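Local coordinates for protein adenylation domain (Streptomyces sp., PDB 5N9X) that belongs to the ANL superfamily of AMP-binding enzymes as an adenylation domain, modelled with ATP and threonine bound, at residues 501-506 and 523-528; 507-512 and 518-523. One frame throughout, in Å; residues are numbered along the deposited sequence.

Contact 1: 501-506 and 523-528; sequences QYLALP and RAFDER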
# COMPACT_ATOMS: atom_id res chain seq x y z
N GLN A 501 -3.11 -8.11 29.58
CA GLN A 501 -3.51 -9.43 29.12
C GLN A 501 -2.78 -9.74 27.81
O GLN A 501 -2.61 -8.85 26.97
CB GLN A 501 -5.05 -9.52 28.93
CG GLN A 501 -5.63 -10.95 29.01
CD GLN A 501 -7.10 -11.02 29.49
OE1 GLN A 501 -7.54 -10.21 30.32
NE2 GLN A 501 -7.85 -11.98 28.97
N TYR A 502 -2.33 -10.98 27.64
CA TYR A 502 -1.60 -11.40 26.44
C TYR A 502 -2.37 -12.50 25.76
O TYR A 502 -2.87 -13.39 26.45
CB TYR A 502 -0.19 -11.91 26.78
CG TYR A 502 0.73 -10.83 27.24
CD1 TYR A 502 0.86 -10.56 28.59
CD2 TYR A 502 1.49 -10.10 26.34
CE1 TYR A 502 1.70 -9.57 29.04
CE2 TYR A 502 2.34 -9.10 26.78
CZ TYR A 502 2.44 -8.85 28.13
OH TYR A 502 3.28 -7.86 28.61
N LEU A 503 -2.47 -12.45 24.44
CA LEU A 503 -3.10 -13.52 23.66
C LEU A 503 -2.13 -14.01 22.59
O LEU A 503 -1.73 -13.26 21.70
CB LEU A 503 -4.42 -13.04 23.04
CG LEU A 503 -5.12 -13.89 21.98
CD1 LEU A 503 -5.78 -15.13 22.56
CD2 LEU A 503 -6.17 -13.07 21.22
N ALA A 504 -1.76 -15.28 22.67
CA ALA A 504 -0.90 -15.88 21.65
C ALA A 504 -1.73 -16.36 20.46
O ALA A 504 -2.65 -17.16 20.61
CB ALA A 504 -0.09 -17.03 22.24
N LEU A 505 -1.39 -15.87 19.27
CA LEU A 505 -2.07 -16.26 18.03
C LEU A 505 -1.10 -16.99 17.09
O LEU A 505 0.11 -16.70 17.10
CB LEU A 505 -2.66 -15.02 17.35
CG LEU A 505 -3.87 -14.37 18.03
CD1 LEU A 505 -4.26 -13.07 17.35
CD2 LEU A 505 -5.06 -15.33 18.07
N PRO A 506 -1.61 -17.94 16.28
CA PRO A 506 -0.75 -18.62 15.29
C PRO A 506 -0.27 -17.66 14.20
O PRO A 506 0.88 -17.73 13.74
CB PRO A 506 -1.68 -19.71 14.70
CG PRO A 506 -2.72 -19.93 15.75
CD PRO A 506 -2.93 -18.58 16.41
N ARG A 523 -11.47 -8.11 18.06
CA ARG A 523 -12.66 -8.95 18.05
C ARG A 523 -12.37 -10.42 18.37
O ARG A 523 -13.18 -11.08 19.04
CB ARG A 523 -13.39 -8.84 16.70
CG ARG A 523 -14.08 -7.49 16.50
CD ARG A 523 -14.99 -7.48 15.30
NE ARG A 523 -14.64 -6.41 14.35
CZ ARG A 523 -14.07 -6.62 13.17
NH1 ARG A 523 -13.79 -7.86 12.78
NH2 ARG A 523 -13.77 -5.60 12.38
N ALA A 524 -11.23 -10.92 17.92
CA ALA A 524 -10.84 -12.30 18.18
C ALA A 524 -10.54 -12.47 19.67
O ALA A 524 -10.87 -13.48 20.28
CB ALA A 524 -9.63 -12.68 17.34
N PHE A 525 -9.88 -11.46 20.23
CA PHE A 525 -9.53 -11.42 21.62
C PHE A 525 -10.81 -11.50 22.45
O PHE A 525 -10.98 -12.39 23.31
CB PHE A 525 -8.75 -10.14 21.93
CG PHE A 525 -8.50 -9.92 23.39
CD1 PHE A 525 -9.40 -9.18 24.17
CD2 PHE A 525 -7.37 -10.45 24.00
CE1 PHE A 525 -9.18 -8.97 25.52
CE2 PHE A 525 -7.14 -10.25 25.35
CZ PHE A 525 -8.05 -9.50 26.11
N ASP A 526 -11.71 -10.57 22.17
CA ASP A 526 -12.97 -10.48 22.88
C ASP A 526 -13.75 -11.81 22.90
O ASP A 526 -14.32 -12.18 23.92
CB ASP A 526 -13.82 -9.37 22.25
CG ASP A 526 -14.81 -8.79 23.22
OD1 ASP A 526 -15.88 -9.40 23.40
OD2 ASP A 526 -14.50 -7.73 23.81
N GLU A 527 -13.75 -12.52 21.78
CA GLU A 527 -14.51 -13.77 21.69
C GLU A 527 -13.80 -14.94 22.39
O GLU A 527 -14.46 -15.83 22.93
CB GLU A 527 -14.82 -14.09 20.21
CG GLU A 527 -14.98 -15.57 19.84
CD GLU A 527 -13.65 -16.34 19.73
OE1 GLU A 527 -12.60 -15.72 19.43
OE2 GLU A 527 -13.66 -17.58 19.97
N ARG A 528 -12.47 -14.93 22.38
CA ARG A 528 -11.71 -15.94 23.11
C ARG A 528 -11.76 -15.74 24.64
O ARG A 528 -11.55 -16.67 25.41
CB ARG A 528 -10.25 -15.99 22.62
CG ARG A 528 -9.25 -16.57 23.64
CD ARG A 528 -8.87 -18.04 23.40
NE ARG A 528 -8.37 -18.68 24.63
CZ ARG A 528 -9.15 -19.18 25.59
NH1 ARG A 528 -10.47 -19.12 25.48
NH2 ARG A 528 -8.61 -19.74 26.67

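Contact 2: 507-512 and 518-523; sequences ELPRTI and RASVAR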
# COMPACT_ATOMS: atom_id res chain seq x y z
N GLU A 507 -1.16 -16.76 13.80
CA GLU A 507 -0.85 -15.65 12.89
C GLU A 507 -1.73 -14.47 13.29
O GLU A 507 -2.79 -14.67 13.87
CB GLU A 507 -1.12 -16.01 11.41
CG GLU A 507 -1.21 -17.50 11.06
CD GLU A 507 -1.77 -17.74 9.65
OE1 GLU A 507 -2.30 -16.78 9.05
OE2 GLU A 507 -1.67 -18.88 9.13
N LEU A 508 -1.31 -13.25 12.98
CA LEU A 508 -2.19 -12.11 13.15
C LEU A 508 -3.11 -12.05 11.93
O LEU A 508 -2.68 -12.37 10.82
CB LEU A 508 -1.40 -10.81 13.29
CG LEU A 508 -0.57 -10.63 14.57
CD1 LEU A 508 0.16 -9.31 14.58
CD2 LEU A 508 -1.41 -10.80 15.83
N PRO A 509 -4.38 -11.66 12.13
CA PRO A 509 -5.29 -11.46 10.99
C PRO A 509 -4.83 -10.32 10.12
O PRO A 509 -4.25 -9.37 10.66
CB PRO A 509 -6.63 -11.15 11.67
CG PRO A 509 -6.26 -10.59 12.99
CD PRO A 509 -5.06 -11.40 13.41
N ARG A 510 -5.09 -10.40 8.82
CA ARG A 510 -4.51 -9.50 7.83
C ARG A 510 -5.56 -8.89 6.91
O ARG A 510 -6.36 -9.62 6.34
CB ARG A 510 -3.52 -10.27 6.94
CG ARG A 510 -2.36 -10.94 7.63
CD ARG A 510 -1.30 -9.99 8.13
NE ARG A 510 -0.25 -10.74 8.81
CZ ARG A 510 0.73 -10.18 9.51
NH1 ARG A 510 0.81 -8.86 9.59
NH2 ARG A 510 1.63 -10.94 10.11
N THR A 511 -5.53 -7.56 6.77
CA THR A 511 -6.25 -6.88 5.68
C THR A 511 -5.51 -7.18 4.36
O THR A 511 -4.36 -7.62 4.38
CB THR A 511 -6.37 -5.36 5.92
OG1 THR A 511 -5.16 -4.87 6.49
CG2 THR A 511 -7.51 -5.04 6.88
N ILE A 512 -6.16 -6.96 3.22
CA ILE A 512 -5.64 -7.46 1.94
C ILE A 512 -4.32 -6.81 1.50
O ILE A 512 -3.64 -7.33 0.62
CB ILE A 512 -6.68 -7.27 0.81
CG1 ILE A 512 -7.10 -5.83 0.71
CG2 ILE A 512 -7.89 -8.17 1.02
CD1 ILE A 512 -8.24 -5.61 -0.24
N ARG A 518 -6.15 -4.47 12.99
CA ARG A 518 -6.27 -4.16 14.42
C ARG A 518 -7.70 -4.43 14.95
O ARG A 518 -7.87 -5.06 16.02
CB ARG A 518 -5.84 -2.70 14.69
CG ARG A 518 -4.35 -2.37 14.32
CD ARG A 518 -3.89 -0.94 14.76
NE ARG A 518 -3.80 -0.82 16.22
CZ ARG A 518 -2.72 -1.09 16.96
NH1 ARG A 518 -1.57 -1.44 16.40
NH2 ARG A 518 -2.78 -0.97 18.27
N ALA A 519 -8.71 -3.96 14.21
CA ALA A 519 -10.12 -4.24 14.54
C ALA A 519 -10.43 -5.74 14.58
O ALA A 519 -11.26 -6.19 15.36
CB ALA A 519 -11.04 -3.55 13.55
N SER A 520 -9.76 -6.51 13.72
CA SER A 520 -9.83 -7.98 13.76
C SER A 520 -9.13 -8.64 14.95
O SER A 520 -9.42 -9.76 15.33
CB SER A 520 -9.24 -8.56 12.48
OG SER A 520 -9.60 -9.91 12.31
N VAL A 521 -8.14 -7.98 15.51
CA VAL A 521 -7.45 -8.63 16.60
C VAL A 521 -8.29 -8.43 17.86
O VAL A 521 -8.52 -9.36 18.62
CB VAL A 521 -6.01 -8.09 16.77
CG1 VAL A 521 -5.44 -8.51 18.09
CG2 VAL A 521 -5.13 -8.61 15.66
N ALA A 522 -8.78 -7.21 18.04
CA ALA A 522 -9.65 -6.89 19.17
C ALA A 522 -10.91 -7.77 19.22
O ALA A 522 -11.35 -8.15 20.29
CB ALA A 522 -10.04 -5.43 19.13
N ARG A 523 -11.47 -8.11 18.06
CA ARG A 523 -12.66 -8.95 18.05
C ARG A 523 -12.37 -10.42 18.37
O ARG A 523 -13.18 -11.08 19.04
CB ARG A 523 -13.39 -8.84 16.70
CG ARG A 523 -14.08 -7.49 16.50
CD ARG A 523 -14.99 -7.48 15.30
NE ARG A 523 -14.64 -6.41 14.35
CZ ARG A 523 -14.07 -6.62 13.17
NH1 ARG A 523 -13.79 -7.86 12.78
NH2 ARG A 523 -13.77 -5.60 12.38

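Contact 1: 501-506 and 523-528
Leu-503 and Phe-525 both carry CG anti to the backbone N (chi1 169° and 172°), and these torsions bring the leucine's branch and the phenyl ring together between strand 501-505 and helix 518-528. From the strand, CD2 of Leu-503 reaches in at the edge of the Phe-525 ring, near its plane, and comes 3.8 Å from Phe-525 CA and 4.0 Å from Phe-525 CB, so this methyl rests on the root of the aromatic side chain as much as on the ring. The other methyl, Leu-503 CD1, lies 3.9 Å from CG of Arg-528, touching the aliphatic part of the arginine. Gln-501 approaches the CZ end of the ring obliquely with its extended chain, NE2 and CD each 3.8 Å from Phe-525 CZ. The amide is turned 58° from the ring plane, an approach neither flat nor perpendicular.

The contact packs helix 518-528 on the small three-stranded sheet of the AMP-binding enzyme C-terminal domain, in which 501-505 is an edge strand joined to strand 463-470 by backbone hydrogen bonds. Phe-525 also touches Val-466 and meets His-456 edge-to-face, while Asp-526, the next residue, hydrogen-bonds that same histidine. Tyr-502 points the other way, to helix 482-492, so alternate strand residues serve the two faces of the sheet.

With van der Waals contact alone between the two segments, the fit of shapes sets the helix against the strand; the directional links come from the strand's backbone bonds to 463-470 and the His-456 bond to Asp-526.

Contact 2: 507-512 and 518-523
Pro-509 packs its ring on two successive residues of helix 518-528, Ser-520 and Val-521. OG of Ser-520 meets two proline carbons, Pro-509 CB at 3.3 Å and Pro-509 CG at 3.5 Å, and CG of the proline is 3.6 Å from the serine CB. That CG is shared, for Pro-509 CG also comes to 3.5 Å from Val-521 CG2, with Pro-509 CD at 3.6 Å from the same methyl. The valine's first torsion explains the choice of branch: CG1 is anti to the backbone N (chi1 166°), which leaves CG2 beside that N to meet the proline, the two side chains crossing at about a right angle. Leu-508 adds a looser touch, its CD2 4.3 Å from Val-521 CG2.

One shell out, Val-521 also packs on Trp-454 and Ala-468, and Leu-508 on Val-452 and Thr-470, so both segments lean on the same sheet. A backbone hydrogen bond joins Pro-509 to Asp-517, whose carboxylate makes a weak hydrogen bond to Ser-520 N. Arg-518, next in sequence, forms a salt bridge with Glu-439 of helix 435-443. The side chain of Ser-520 stays about 13 Å from the bound ATP.

Side chain to side chain, the joining is apolar apart from the serine hydroxyl laid against proline carbons. The backbones of Pro-509 and Ser-520 both bond to Asp-517, so this linker residue bridges the two segments.

Both contacts use helix 518-528, contact 1 taking its C-terminal half and contact 2 its N-terminal half, with centres 10 Å apart; their segments overlap at Arg-523, which takes part in neither. The chain leaves strand 501-505, passes through loop 507-512 and returns as the helix, so the shorter connection of contact 2 falls within the longer one of contact 1. Each is partly buried, but contact 1 runs out to exposed Arg-528, whereas two of the four touching residues of contact 2 are buried. Contact 1 sets an aromatic ring against leucine and a glutamine amide, with Arg-528 on the leucine; contact 2 sets a proline ring against serine and valine, nearer the chain's centre.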